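Local coordinates for elongation factor G (Thermus thermophilus, PDB 2DY1), which binds GTP and magnesium and probably acts as a translation elongation factor GTPase that drives translocation on the ribosome, at residues L398-A401 with L402-L406; E415-E418 with E419-E422; W426-G429 with E430-A434; A511-E514 with G515-A519. All coordinates share one frame; numbering follows the deposited sequence.

Interactions 1, 2 and 3 come in that order along the chain, all within domain III. Interaction 1 lies on helix 392-408. Interaction 2 is the turn joining strands 413-416 and 423-427, which are neighbours in an antiparallel four-stranded sheet. Interaction 3 leads from strand 423-427 into helix 430-442. Their centres are 16 to 19 Å apart. Interactions 2 and 3 touch, where E415 OE2 lies 2.7 Å from W426 NE1. Interaction 4 lies in domain IV, on helix 509-520, its centre about 21 Å from that of interaction 2 and about 40 Å from that of interaction 3. Only interaction 3 lies close to the bound GTP, so the set runs from there to domain IV.

Interaction 1 of 4, residues L398-A401 with L402-L406; sequences LGEA and LRKLL
E400 lays its carboxylate against the guanidinium edge of R403 and also reaches the ammonium group of K404. The three form an i to i+3 and i to i+4 salt-bridge network on the outer side of helix 392-408, in the alpha+beta domain III, where helices pack on an antiparallel four-stranded sheet. R403 grips side-on. Its NE is 2.9 Å from E400 OE2, and its NH2 is 2.9 Å from E400 OE1. Both oxygens are met on their syn sides, yet the two planes are turned 34° apart, so the pair is not fully flat. The E400 chain has CG anti to the backbone N (chi1 170°) and bends at chi2, which carries the carboxylate forward along the helix to its partners. K404 bends only at its last torsion, and this turns NZ back to E400.

The opposite character appears at L398 and L402. These chains cross, with L398 CG 3.6 Å from L402 CD1. A401, L402 and L405 all touch L440 of helix 430-442, so this part of the helix packs on its neighbour. Backbone i to i+4 bonds, from L402 N to L398 O through to L405 N to A401 O, hold the turn. E400 OE1 is shared by two donors. R403 NH2 takes its syn side, while K404 NZ, at 2.7 Å, uses the anti lone pair.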
loop_
_atom_site.group_PDB
_atom_site.type_symbol
_atom_site.label_atom_id
_atom_site.label_comp_id
_atom_site.label_asym_id
_atom_site.label_seq_id
_atom_site.Cartn_x
_atom_site.Cartn_y
_atom_site.Cartn_z
ATOM N N LEU A 398 1.962 2.779 24.934
ATOM C CA LEU A 398 1.980 2.110 23.635
ATOM C C LEU A 398 0.640 1.794 23.002
ATOM O O LEU A 398 0.429 2.085 21.820
ATOM C CB LEU A 398 2.818 0.840 23.709
ATOM C CG LEU A 398 3.040 0.101 22.390
ATOM C CD1 LEU A 398 3.707 1.021 21.357
ATOM C CD2 LEU A 398 3.896 -1.136 22.678
ATOM N N GLY A 399 -0.263 1.206 23.779
ATOM C CA GLY A 399 -1.558 0.856 23.214
ATOM C C GLY A 399 -2.266 2.011 22.535
ATOM O O GLY A 399 -2.738 1.872 21.404
ATOM N N GLU A 400 -2.357 3.156 23.212
ATOM C CA GLU A 400 -3.051 4.292 22.642
ATOM C C GLU A 400 -2.306 4.890 21.453
ATOM O O GLU A 400 -2.919 5.339 20.481
ATOM C CB GLU A 400 -3.292 5.356 23.723
ATOM C CG GLU A 400 -3.807 6.689 23.211
ATOM C CD GLU A 400 -5.145 6.604 22.489
ATOM O OE1 GLU A 400 -5.510 7.595 21.820
ATOM O OE2 GLU A 400 -5.832 5.566 22.588
ATOM N N ALA A 401 -0.981 4.895 21.515
ATOM C CA ALA A 401 -0.214 5.452 20.399
ATOM C C ALA A 401 -0.391 4.569 19.157
ATOM O O ALA A 401 -0.479 5.085 18.024
ATOM C CB ALA A 401 1.284 5.571 20.780
ATOM N N LEU A 402 -0.447 3.252 19.361
ATOM C CA LEU A 402 -0.654 2.333 18.239
ATOM C C LEU A 402 -2.052 2.504 17.693
ATOM O O LEU A 402 -2.260 2.390 16.487
ATOM C CB LEU A 402 -0.445 0.884 18.661
ATOM C CG LEU A 402 1.014 0.475 18.865
ATOM C CD1 LEU A 402 1.057 -0.902 19.506
ATOM C CD2 LEU A 402 1.756 0.468 17.534
ATOM N N ARG A 403 -3.018 2.756 18.578
ATOM C CA ARG A 403 -4.387 2.965 18.099
ATOM C C ARG A 403 -4.394 4.163 17.129
ATOM O O ARG A 403 -4.968 4.088 16.026
ATOM C CB ARG A 403 -5.330 3.259 19.265
ATOM C CG ARG A 403 -6.815 3.316 18.848
ATOM C CD ARG A 403 -7.688 3.905 19.961
ATOM N NE ARG A 403 -7.395 5.321 20.164
ATOM C CZ ARG A 403 -7.707 6.280 19.294
ATOM N NH1 ARG A 403 -8.340 5.977 18.167
ATOM N NH2 ARG A 403 -7.342 7.533 19.526
ATOM N N LYS A 404 -3.770 5.267 17.535
ATOM C CA LYS A 404 -3.690 6.464 16.697
ATOM C C LYS A 404 -2.951 6.160 15.384
ATOM O O LYS A 404 -3.371 6.569 14.302
ATOM C CB LYS A 404 -2.935 7.593 17.419
ATOM C CG LYS A 404 -3.680 8.245 18.587
ATOM C CD LYS A 404 -2.870 9.458 19.050
ATOM C CE LYS A 404 -3.588 10.230 20.155
ATOM N NZ LYS A 404 -3.559 9.496 21.446
ATOM N N LEU A 405 -1.834 5.452 15.496
ATOM C CA LEU A 405 -1.035 5.123 14.320
ATOM C C LEU A 405 -1.823 4.328 13.294
ATOM O O LEU A 405 -1.735 4.607 12.090
ATOM C CB LEU A 405 0.200 4.320 14.730
ATOM C CG LEU A 405 1.142 3.898 13.593
ATOM C CD1 LEU A 405 1.904 5.132 13.096
ATOM C CD2 LEU A 405 2.111 2.819 14.063
ATOM N N LEU A 406 -2.590 3.337 13.752
ATOM C CA LEU A 406 -3.357 2.511 12.822
ATOM C C LEU A 406 -4.595 3.230 12.300
ATOM O O LEU A 406 -5.107 2.867 11.245
ATOM C CB LEU A 406 -3.711 1.153 13.464
ATOM C CG LEU A 406 -2.711 -0.011 13.328
ATOM C CD1 LEU A 406 -2.749 -0.545 11.908
ATOM C CD2 LEU A 406 -1.290 0.438 13.681
#

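Interaction 2 of 4, residues E415-E418 with E419-E422; sequences ERQE and ETGE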
loop_
_atom_site.group_PDB
_atom_site.type_symbol
_atom_site.label_atom_id
_atom_site.label_comp_id
_atom_site.label_asym_id
_atom_site.label_seq_id
_atom_site.Cartn_x
_atom_site.Cartn_y
_atom_site.Cartn_z
ATOM N N GLU A 415 -0.331 -7.418 14.822
ATOM C CA GLU A 415 -0.810 -8.735 15.237
ATOM C C GLU A 415 0.014 -9.371 16.346
ATOM O O GLU A 415 1.228 -9.220 16.411
ATOM C CB GLU A 415 -0.818 -9.698 14.052
ATOM C CG GLU A 415 0.560 -10.249 13.707
ATOM C CD GLU A 415 0.506 -11.525 12.876
ATOM O OE1 GLU A 415 -0.132 -12.506 13.323
ATOM O OE2 GLU A 415 1.109 -11.551 11.781
ATOM N N ARG A 416 -0.675 -10.111 17.203
ATOM C CA ARG A 416 -0.049 -10.830 18.302
ATOM C C ARG A 416 0.271 -12.197 17.716
ATOM O O ARG A 416 -0.646 -12.969 17.420
ATOM C CB ARG A 416 -1.058 -10.979 19.430
ATOM C CG ARG A 416 -0.535 -11.613 20.688
ATOM C CD ARG A 416 -0.193 -10.526 21.667
ATOM N NE ARG A 416 1.238 -10.394 21.822
ATOM C CZ ARG A 416 1.823 -9.353 22.396
ATOM N NH1 ARG A 416 1.085 -8.352 22.858
ATOM N NH2 ARG A 416 3.141 -9.332 22.519
ATOM N N GLN A 417 1.553 -12.495 17.532
ATOM C CA GLN A 417 1.950 -13.774 16.951
ATOM C C GLN A 417 1.621 -14.886 17.952
ATOM O O GLN A 417 2.351 -15.107 18.910
ATOM C CB GLN A 417 3.446 -13.770 16.630
ATOM C CG GLN A 417 3.824 -14.506 15.341
ATOM C CD GLN A 417 3.468 -15.984 15.377
ATOM O OE1 GLN A 417 3.918 -16.723 16.252
ATOM N NE2 GLN A 417 2.660 -16.420 14.418
ATOM N N GLU A 418 0.512 -15.574 17.717
ATOM C CA GLU A 418 0.049 -16.650 18.592
ATOM C C GLU A 418 1.169 -17.570 19.071
ATOM O O GLU A 418 1.361 -17.786 20.267
ATOM C CB GLU A 418 -0.984 -17.504 17.855
ATOM C CG GLU A 418 -2.018 -16.717 17.072
ATOM C CD GLU A 418 -2.903 -17.610 16.219
ATOM O OE1 GLU A 418 -2.363 -18.341 15.359
ATOM O OE2 GLU A 418 -4.139 -17.580 16.406
ATOM N N GLU A 419 1.902 -18.099 18.106
ATOM C CA GLU A 419 2.976 -19.048 18.339
ATOM C C GLU A 419 4.231 -18.573 19.083
ATOM O O GLU A 419 4.665 -19.219 20.034
ATOM C CB GLU A 419 3.345 -19.648 16.988
ATOM C CG GLU A 419 4.158 -20.896 17.034
ATOM C CD GLU A 419 4.149 -21.607 15.700
ATOM O OE1 GLU A 419 5.017 -22.468 15.482
ATOM O OE2 GLU A 419 3.266 -21.306 14.866
ATOM N N THR A 420 4.812 -17.451 18.667
ATOM C CA THR A 420 6.026 -16.939 19.308
ATOM C C THR A 420 5.771 -15.951 20.445
ATOM O O THR A 420 6.672 -15.645 21.232
ATOM C CB THR A 420 6.929 -16.236 18.282
ATOM O OG1 THR A 420 6.247 -15.084 17.771
ATOM C CG2 THR A 420 7.270 -17.181 17.129
ATOM N N GLY A 421 4.548 -15.435 20.511
ATOM C CA GLY A 421 4.187 -14.478 21.545
ATOM C C GLY A 421 4.548 -13.028 21.242
ATOM O O GLY A 421 4.187 -12.132 21.997
ATOM N N GLU A 422 5.236 -12.773 20.135
ATOM C CA GLU A 422 5.624 -11.396 19.843
ATOM C C GLU A 422 4.500 -10.531 19.282
ATOM O O GLU A 422 3.536 -11.040 18.711
ATOM C CB GLU A 422 6.798 -11.381 18.858
ATOM C CG GLU A 422 8.050 -12.081 19.369
ATOM C CD GLU A 422 9.252 -11.848 18.474
ATOM O OE1 GLU A 422 9.154 -12.124 17.271
ATOM O OE2 GLU A 422 10.297 -11.391 18.980
#
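Q417 turns its side chain in against residues 419-420 and puts OE1 against the backbone of T420. T420 N donates to Q417 OE1 at 2.7 Å, in the carbonyl plane of the amide, with an N-H...O angle of 155°. The bend at chi2 (-62°) brings OE1 up to T420 N. The OG1 of T420 sits 3.2 Å from the same oxygen, and CB of E419 packs beside it. The backbone is equally tight here. G421 N reaches Q417 O at 2.7 Å, and Q417 N reaches E422 O at 2.7 Å. Q417 thus uses its N, O and OE1 within the one turn.

This is the beta-hairpin connection between strands 413-416 and 423-427, antiparallel neighbours in the sheet of domain III. G421 closes the turn with a positive phi of 84°. A side chain there would be jammed against the carbonyl oxygen of the preceding residue.

The exposed side is looser. R416 bends at chi2 and chi3 to reach back across the turn. Its NH2 bonds G421 O at 3.0 Å, near the guanidinium plane, while its NE makes a weak bond to the same oxygen at 3.4 Å. E418 is exposed, and its CB points away from the following residues. E419 and E422 instead tie the hairpin to the chain that follows domain III. E419 OE2 forms a salt bridge with R457, and its side chain touches P455. E422 CB points away from the turn, and its OE1 accepts a hydrogen bond from K453 N.

Interaction 3 of 4, residues W426-G429 with E430-A434; sequences WGHG and ELHLA
This is a local side-chain-to-backbone contact at a strand-to-helix junction, where strand 423-427 of the domain III sheet passes through a short loop into helix 430-442. The key group is the imidazole of H432, in the first turn of the helix. Its ND1 accepts a hydrogen bond from H428 N at 2.8 Å, nearly straight at 166°. The donor lies only 2° out of the ring plane. CG of H432 stands anti to the backbone N (chi1 -176°), which points the ring back at the loop. Its other nitrogen, NE2, is hydrogen-bonded to D409, so both ring nitrogens are held and the ring's rotation is fixed. A leucine here would probably leave H428 N and D409 OD2 without their partner, and so weaken the tie between the loop and the first helical turn.

G427 permits this close approach, because a side chain on it would clash with L433 CD2 and crowd the H432 ring. G429 is the N-cap residue, and its O accepts from L433 N at 3.1 Å. A side chain on G429 would be jammed against the carbonyl oxygen of H428. H432 N itself bonds D86 OD1. The side chain of L431 comes within about 4 Å of that of T60, a GTP-binding residue, so this helix start faces the nucleotide domain. The methyl CD2 of L433 rests 3.8 Å from G427 N.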
loop_
_atom_site.group_PDB
_atom_site.type_symbol
_atom_site.label_atom_id
_atom_site.label_comp_id
_atom_site.label_asym_id
_atom_site.label_seq_id
_atom_site.Cartn_x
_atom_site.Cartn_y
_atom_site.Cartn_z
ATOM N N TRP A 426 3.415 -5.069 10.734
ATOM C CA TRP A 426 3.685 -5.372 9.334
ATOM C C TRP A 426 3.536 -4.115 8.507
ATOM O O TRP A 426 2.530 -3.410 8.629
ATOM C CB TRP A 426 2.688 -6.374 8.801
ATOM C CG TRP A 426 2.783 -7.722 9.382
ATOM C CD1 TRP A 426 2.216 -8.166 10.544
ATOM C CD2 TRP A 426 3.404 -8.846 8.772
ATOM N NE1 TRP A 426 2.441 -9.514 10.683
ATOM C CE2 TRP A 426 3.167 -9.958 9.609
ATOM C CE3 TRP A 426 4.139 -9.024 7.593
ATOM C CZ2 TRP A 426 3.638 -11.239 9.303
ATOM C CZ3 TRP A 426 4.606 -10.296 7.284
ATOM C CH2 TRP A 426 4.352 -11.390 8.139
ATOM N N GLY A 427 4.522 -3.848 7.656
ATOM C CA GLY A 427 4.487 -2.662 6.818
ATOM C C GLY A 427 4.825 -2.979 5.374
ATOM O O GLY A 427 5.030 -4.148 5.016
ATOM N N HIS A 428 4.928 -1.935 4.558
ATOM C CA HIS A 428 5.184 -2.115 3.135
ATOM C C HIS A 428 6.600 -1.898 2.679
ATOM O O HIS A 428 6.873 -1.907 1.476
ATOM C CB HIS A 428 4.219 -1.219 2.339
ATOM C CG HIS A 428 2.806 -1.724 2.357
ATOM N ND1 HIS A 428 1.875 -1.354 3.307
ATOM C CD2 HIS A 428 2.188 -2.622 1.557
ATOM C CE1 HIS A 428 0.742 -2.001 3.081
ATOM N NE2 HIS A 428 0.908 -2.774 2.024
ATOM N N GLY A 429 7.512 -1.711 3.628
ATOM C CA GLY A 429 8.895 -1.505 3.254
ATOM C C GLY A 429 9.673 -0.972 4.432
ATOM O O GLY A 429 9.099 -0.627 5.467
ATOM N N GLU A 430 10.992 -0.895 4.271
ATOM C CA GLU A 430 11.862 -0.379 5.319
ATOM C C GLU A 430 11.536 1.091 5.645
ATOM O O GLU A 430 11.467 1.483 6.809
ATOM C CB GLU A 430 13.338 -0.535 4.869
ATOM C CG GLU A 430 14.343 -0.131 5.939
ATOM C CD GLU A 430 15.804 -0.393 5.565
ATOM O OE1 GLU A 430 16.086 -0.758 4.407
ATOM O OE2 GLU A 430 16.669 -0.217 6.454
ATOM N N LEU A 431 11.333 1.906 4.612
ATOM C CA LEU A 431 11.018 3.309 4.820
ATOM C C LEU A 431 9.661 3.436 5.481
ATOM O O LEU A 431 9.487 4.236 6.411
ATOM C CB LEU A 431 11.050 4.070 3.480
ATOM C CG LEU A 431 10.563 5.525 3.536
ATOM C CD1 LEU A 431 11.445 6.361 4.466
ATOM C CD2 LEU A 431 10.562 6.106 2.137
ATOM N N HIS A 432 8.698 2.638 5.029
ATOM C CA HIS A 432 7.367 2.704 5.647
ATOM C C HIS A 432 7.480 2.475 7.164
ATOM O O HIS A 432 6.959 3.262 7.964
ATOM C CB HIS A 432 6.454 1.648 5.013
ATOM C CG HIS A 432 5.041 1.691 5.514
ATOM N ND1 HIS A 432 4.225 0.582 5.507
ATOM C CD2 HIS A 432 4.295 2.707 6.013
ATOM C CE1 HIS A 432 3.034 0.912 5.985
ATOM N NE2 HIS A 432 3.052 2.194 6.299
ATOM N N LEU A 433 8.163 1.402 7.558
ATOM C CA LEU A 433 8.302 1.075 8.985
ATOM C C LEU A 433 9.084 2.142 9.742
ATOM O O LEU A 433 8.783 2.449 10.898
ATOM C CB LEU A 433 8.961 -0.303 9.125
ATOM C CG LEU A 433 8.045 -1.453 8.702
ATOM C CD1 LEU A 433 8.864 -2.738 8.628
ATOM C CD2 LEU A 433 6.866 -1.602 9.681
ATOM N N ALA A 434 10.078 2.744 9.092
ATOM C CA ALA A 434 10.825 3.804 9.750
ATOM C C ALA A 434 9.887 4.977 10.050
ATOM O O ALA A 434 9.940 5.561 11.131
ATOM C CB ALA A 434 12.004 4.277 8.848
#

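Interaction 4 of 4, residues A511-E514 with G515-A519; sequences AIEE and GIKEA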
loop_
_atom_site.group_PDB
_atom_site.type_symbol
_atom_site.label_atom_id
_atom_site.label_comp_id
_atom_site.label_asym_id
_atom_site.label_seq_id
_atom_site.Cartn_x
_atom_site.Cartn_y
_atom_site.Cartn_z
ATOM N N ALA A 511 -11.836 -35.057 25.594
ATOM C CA ALA A 511 -10.856 -34.640 26.596
ATOM C C ALA A 511 -9.477 -35.209 26.316
ATOM O O ALA A 511 -8.463 -34.556 26.550
ATOM C CB ALA A 511 -11.307 -35.064 27.991
ATOM N N ILE A 512 -9.437 -36.448 25.837
ATOM C CA ILE A 512 -8.170 -37.080 25.544
ATOM C C ILE A 512 -7.513 -36.356 24.376
ATOM O O ILE A 512 -6.335 -36.010 24.451
ATOM C CB ILE A 512 -8.383 -38.591 25.265
ATOM C CG1 ILE A 512 -8.766 -39.277 26.595
ATOM C CG2 ILE A 512 -7.119 -39.242 24.677
ATOM C CD1 ILE A 512 -9.282 -40.706 26.465
ATOM N N GLU A 513 -8.259 -36.109 23.307
ATOM C CA GLU A 513 -7.666 -35.394 22.182
ATOM C C GLU A 513 -7.195 -34.010 22.624
ATOM O O GLU A 513 -6.137 -33.548 22.202
ATOM C CB GLU A 513 -8.646 -35.255 21.010
ATOM C CG GLU A 513 -7.982 -34.586 19.807
ATOM C CD GLU A 513 -8.743 -34.739 18.499
ATOM O OE1 GLU A 513 -9.940 -35.096 18.521
ATOM O OE2 GLU A 513 -8.129 -34.483 17.439
ATOM N N GLU A 514 -7.974 -33.350 23.474
ATOM C CA GLU A 514 -7.590 -32.023 23.977
ATOM C C GLU A 514 -6.233 -32.069 24.666
ATOM O O GLU A 514 -5.385 -31.210 24.445
ATOM C CB GLU A 514 -8.617 -31.505 24.988
ATOM C CG GLU A 514 -9.886 -30.918 24.415
ATOM C CD GLU A 514 -10.834 -30.452 25.515
ATOM O OE1 GLU A 514 -10.361 -29.787 26.468
ATOM O OE2 GLU A 514 -12.047 -30.749 25.428
ATOM N N GLY A 515 -6.042 -33.067 25.529
ATOM C CA GLY A 515 -4.786 -33.211 26.245
ATOM C C GLY A 515 -3.595 -33.449 25.337
ATOM O O GLY A 515 -2.489 -32.987 25.600
ATOM N N ILE A 516 -3.806 -34.210 24.271
ATOM C CA ILE A 516 -2.729 -34.462 23.326
ATOM C C ILE A 516 -2.412 -33.170 22.589
ATOM O O ILE A 516 -1.245 -32.811 22.436
ATOM C CB ILE A 516 -3.119 -35.571 22.298
ATOM C CG1 ILE A 516 -3.013 -36.944 22.978
ATOM C CG2 ILE A 516 -2.205 -35.506 21.079
ATOM C CD1 ILE A 516 -4.065 -37.943 22.511
ATOM N N LYS A 517 -3.449 -32.469 22.136
ATOM C CA LYS A 517 -3.216 -31.221 21.421
ATOM C C LYS A 517 -2.503 -30.202 22.313
ATOM O O LYS A 517 -1.602 -29.494 21.864
ATOM C CB LYS A 517 -4.529 -30.649 20.889
ATOM C CG LYS A 517 -5.088 -31.397 19.676
ATOM C CD LYS A 517 -6.405 -30.766 19.235
ATOM C CE LYS A 517 -6.914 -31.359 17.935
ATOM N NZ LYS A 517 -8.201 -30.728 17.515
ATOM N N GLU A 518 -2.880 -30.149 23.586
ATOM C CA GLU A 518 -2.251 -29.208 24.506
ATOM C C GLU A 518 -0.773 -29.513 24.730
ATOM O O GLU A 518 0.060 -28.604 24.725
ATOM C CB GLU A 518 -3.033 -29.179 25.829
ATOM C CG GLU A 518 -4.471 -28.683 25.623
ATOM C CD GLU A 518 -5.371 -28.837 26.846
ATOM O OE1 GLU A 518 -5.036 -29.629 27.752
ATOM O OE2 GLU A 518 -6.429 -28.173 26.885
ATOM N N ALA A 519 -0.427 -30.788 24.892
ATOM C CA ALA A 519 0.960 -31.157 25.109
ATOM C C ALA A 519 1.759 -30.958 23.830
ATOM O O ALA A 519 2.968 -30.717 23.872
ATOM C CB ALA A 519 1.060 -32.618 25.563
#
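Helix 509-520 is the helix of a beta-alpha-beta unit in domain IV, between strands 494-497 and 533-541, and this contact is made of i to i+4 pairs along it. On the sheet side, I512 and I516 sit four residues apart with I512 CG2 4.0 Å from I516 CD1. I516 also rests on F495, F533 and V537. E513 and K517 lie on another side of the helix. K517 is extended beyond CG, and its CE packs 3.4 Å from E513 OE2. The ammonium stays farther off, so the salt bridge from NZ to E513 OE2 is long at 3.8 Å. OE2 has a stronger partner in the hydroxyl of Y493. An alanine here would probably leave the Y493 hydroxyl without its partner and take away the carboxylate near K517. Between E514 and E518 the charges are alike, with OE1 of E514 4.3 Å from OE2 of E518. Both side chains also touch Q553 of helix 549-566. Regular backbone bonds, such as K517 N to E513 O at 2.9 Å, carry the helix past these pairs. The chemistry implies that the two isoleucines anchor the helix to the sheet, while the long E513-K517 pair probably adds only modest electrostatic attraction.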